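Local coordinates for protein-S-isoprenylcysteine O-methyltransferase (Tribolium castaneum, PDB 5V7P) that methylates the C-terminal carboxyl group of isoprenylated cysteines in proteins, using S-adenosyl-L-methionine, in the endoplasmic reticulum membrane, at residues I161-C166 with G221-I225. Numbering follows the deposited sequence.
With MPG ([(Z)-octadec-9-enyl] (2R)-2,3-bis(oxidanyl)propanoate), chain B.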
ATOM      1  N   ILE A 161      20.155   3.584  12.988  1.00 22.84           N
ATOM      2  CA  ILE A 161      19.656   4.814  12.382  1.00 22.92           C
ATOM      3  C   ILE A 161      18.442   4.504  11.517  1.00 23.82           C
ATOM      4  O   ILE A 161      17.428   5.208  11.569  1.00 21.46           O
ATOM      5  CB  ILE A 161      20.774   5.513  11.580  1.00 27.15           C
ATOM      6  CG1 ILE A 161      21.764   6.180  12.543  1.00 35.86           C
ATOM      7  CG2 ILE A 161      20.195   6.539  10.596  1.00 26.52           C
ATOM      8  CD1 ILE A 161      22.964   6.824  11.871  1.00 40.20           C
ATOM      9  N   GLY A 162      18.520   3.434  10.724  1.00 26.22           N
ATOM     10  CA  GLY A 162      17.357   2.997   9.972  1.00 26.36           C
ATOM     11  C   GLY A 162      16.172   2.687  10.867  1.00 24.86           C
ATOM     12  O   GLY A 162      15.025   2.964  10.512  1.00 24.64           O
ATOM     13  N   LEU A 163      16.434   2.098  12.038  1.00 23.06           N
ATOM     14  CA  LEU A 163      15.369   1.870  13.008  1.00 31.64           C
ATOM     15  C   LEU A 163      14.698   3.180  13.402  1.00 33.17           C
ATOM     16  O   LEU A 163      13.465   3.256  13.489  1.00 27.46           O
ATOM     17  CB  LEU A 163      15.925   1.168  14.249  1.00 32.87           C
ATOM     18  CG  LEU A 163      15.736  -0.346  14.378  1.00 41.50           C
ATOM     19  CD1 LEU A 163      14.293  -0.671  14.718  1.00 43.80           C
ATOM     20  CD2 LEU A 163      16.151  -1.070  13.110  1.00 52.41           C
ATOM     21  N   CYS A 164      15.494   4.226  13.627  1.00 26.97           N
ATOM     22  CA  CYS A 164      14.946   5.492  14.097  1.00 25.04           C
ATOM     23  C   CYS A 164      14.022   6.117  13.059  1.00 26.67           C
ATOM     24  O   CYS A 164      12.912   6.548  13.390  1.00 21.82           O
ATOM     25  CB  CYS A 164      16.080   6.453  14.458  1.00 25.59           C
ATOM     26  SG  CYS A 164      16.947   6.020  15.983  1.00 54.09           S
ATOM     27  N   VAL A 165      14.453   6.173  11.794  1.00 24.67           N
ATOM     28  CA  VAL A 165      13.611   6.817  10.789  1.00 33.47           C
ATOM     29  C   VAL A 165      12.345   6.000  10.575  1.00 26.89           C
ATOM     30  O   VAL A 165      11.270   6.560  10.328  1.00 22.16           O
ATOM     31  CB  VAL A 165      14.356   7.052   9.452  1.00 29.48           C
ATOM     32  CG1 VAL A 165      15.867   7.196   9.637  1.00 20.17           C
ATOM     33  CG2 VAL A 165      14.040   5.971   8.418  1.00 31.80           C
ATOM     34  N   CYS A 166      12.441   4.672  10.673  1.00 19.62           N
ATOM     35  CA  CYS A 166      11.256   3.835  10.523  1.00 17.08           C
ATOM     36  C   CYS A 166      10.262   4.087  11.646  1.00 20.34           C
ATOM     37  O   CYS A 166       9.054   4.181  11.402  1.00 22.18           O
ATOM     38  CB  CYS A 166      11.652   2.361  10.482  1.00 22.54           C
ATOM     39  SG  CYS A 166      12.293   1.821   8.892  1.00 25.07           S
ATOM     40  N   GLY A 221      13.910   3.779   5.229  1.00 19.57           N
ATOM     41  CA  GLY A 221      14.473   3.329   6.490  1.00 12.13           C
ATOM     42  C   GLY A 221      14.696   1.829   6.535  1.00 20.59           C
ATOM     43  O   GLY A 221      15.715   1.361   7.049  1.00 19.86           O
ATOM     44  N   THR A 222      13.748   1.056   5.999  1.00 18.89           N
ATOM     45  CA  THR A 222      13.878  -0.398   6.028  1.00 21.13           C
ATOM     46  C   THR A 222      15.196  -0.843   5.409  1.00 17.97           C
ATOM     47  O   THR A 222      15.850  -1.763   5.913  1.00 14.77           O
ATOM     48  CB  THR A 222      12.706  -1.058   5.297  1.00 15.70           C
ATOM     49  OG1 THR A 222      12.719  -0.678   3.918  1.00 19.51           O
ATOM     50  CG2 THR A 222      11.375  -0.660   5.930  1.00 18.23           C
ATOM     51  N   GLN A 223      15.605  -0.197   4.317  1.00 17.60           N
ATOM     52  CA  GLN A 223      16.851  -0.559   3.656  1.00 19.79           C
ATOM     53  C   GLN A 223      18.075   0.007   4.359  1.00 22.12           C
ATOM     54  O   GLN A 223      19.174  -0.531   4.189  1.00 17.00           O
ATOM     55  CB  GLN A 223      16.817  -0.096   2.197  1.00 24.63           C
ATOM     56  CG  GLN A 223      15.678  -0.715   1.406  1.00 19.72           C
ATOM     57  CD  GLN A 223      15.631  -2.221   1.561  1.00 26.77           C
ATOM     58  OE1 GLN A 223      16.578  -2.920   1.206  1.00 29.36           O
ATOM     59  NE2 GLN A 223      14.536  -2.728   2.120  1.00 20.93           N
ATOM     60  N   ILE A 224      17.913   1.072   5.143  1.00 17.33           N
ATOM     61  CA  ILE A 224      19.000   1.502   6.014  1.00 14.25           C
ATOM     62  C   ILE A 224      19.194   0.494   7.138  1.00 16.79           C
ATOM     63  O   ILE A 224      20.327   0.195   7.536  1.00 19.10           O
ATOM     64  CB  ILE A 224      18.732   2.919   6.556  1.00 22.50           C
ATOM     65  CG1 ILE A 224      18.611   3.907   5.387  1.00 24.64           C
ATOM     66  CG2 ILE A 224      19.845   3.338   7.520  1.00 23.44           C
ATOM     67  CD1 ILE A 224      18.357   5.348   5.793  1.00 22.01           C
ATOM     68  N   ILE A 225      18.095  -0.051   7.664  1.00 17.88           N
ATOM     69  CA  ILE A 225      18.203  -1.134   8.637  1.00 16.45           C
ATOM     70  C   ILE A 225      19.085  -2.238   8.075  1.00 20.52           C
ATOM     71  O   ILE A 225      20.061  -2.662   8.702  1.00 22.70           O
ATOM     72  CB  ILE A 225      16.808  -1.668   9.015  1.00 15.87           C
ATOM     73  CG1 ILE A 225      15.967  -0.552   9.641  1.00 25.61           C
ATOM     74  CG2 ILE A 225      16.923  -2.860   9.970  1.00 16.98           C
ATOM     75  CD1 ILE A 225      14.533  -0.946   9.949  1.00 24.39           C
TER
HETATM   76  C2  MPG B 325       9.817  -1.632  -2.386  1.00 59.11           C
HETATM   77  C3  MPG B 325      10.065  -0.184  -1.982  1.00 64.24           C
HETATM   78  C4  MPG B 325       8.797   0.655  -2.114  1.00 56.78           C
HETATM   79  C5  MPG B 325       9.020   1.994  -1.447  1.00 56.75           C
HETATM   80  C6  MPG B 325       7.820   2.885  -1.716  1.00 59.90           C
HETATM   81  C7  MPG B 325       6.537   2.361  -1.075  1.00 61.23           C
HETATM   82  C8  MPG B 325       5.404   2.668  -2.038  1.00 62.85           C
HETATM   83  C9  MPG B 325       4.077   2.551  -1.294  1.00 57.83           C
HETATM   84  C10 MPG B 325       3.185   1.621  -1.543  1.00 62.80           C
HETATM   85  C11 MPG B 325       3.365   0.542  -2.613  1.00 60.80           C
HETATM   86  C12 MPG B 325       2.622  -0.714  -2.188  1.00 55.73           C
HETATM   87  C13 MPG B 325       1.115  -0.489  -2.244  1.00 58.70           C
HETATM   88  C14 MPG B 325       0.449  -1.521  -1.347  1.00 64.76           C
HETATM   89  C15 MPG B 325      -1.063  -1.505  -1.560  1.00 68.36           C
HETATM   90  C16 MPG B 325      -1.574  -2.916  -1.839  1.00 63.50           C
HETATM   91  O1  MPG B 325       9.512  -2.842  -0.367  1.00 73.41           O
HETATM   92  C1  MPG B 325       8.820  -2.325  -1.458  1.00 58.69           C
HETATM   93  CXD MPG B 325       9.627  -2.985   2.134  1.00 51.44           C
HETATM   94  O2  MPG B 325      10.341  -2.172   3.020  1.00 59.22           O
HETATM   95  C21 MPG B 325      10.465  -4.231   1.810  1.00 64.55           C
HETATM   96  O3  MPG B 325      11.768  -4.073   2.296  1.00 52.90           O
HETATM   97  O4  MPG B 325       8.933  -1.088   0.924  1.00 70.63           O
HETATM   98  CX3 MPG B 325       9.323  -2.206   0.861  1.00 73.59           C
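T222 turns its methyl CG2 to C166 SG, while its OG1 is gripped on its own helix by two partners: it bonds to the carbonyl oxygen of S219 and accepts a hydrogen bond from Q223 NE2 (3.3 Å, N-H···O 152°), the oxygen being tilted from that amide plane. MPG O2 lies 2.9 Å from T222 OG1. Chi1 of 63° sets OG1 between backbone N and carbonyl carbon, within range of S219 one turn back. A valine here would probably leave Q223 NE2 without this acceptor and the S219 carbonyl without the hydroxyl. Across the contact, the axes of segments 161-166 and 221-225 approach to 7.3 Å, nearly antiparallel at 160°, which paired glycines permit: a CB on G162 would clash with I225 N, and one on G221 with V165 CG2. I224 CG2 accordingly rests on G162 N at 3.5 Å, while C166 SG sits over the G221-T222 peptide, 3.3 Å from T222 N. L163 and I225 cross roughly perpendicularly, L163 CD2 3.5 Å from I225 CG1. The contact thus joins helices 156-180 and 210-225, both probably membrane-spanning; V98 of helix 90-113 touches L163, C166 and I225, and helix 231-258 packs on Q223 and I224.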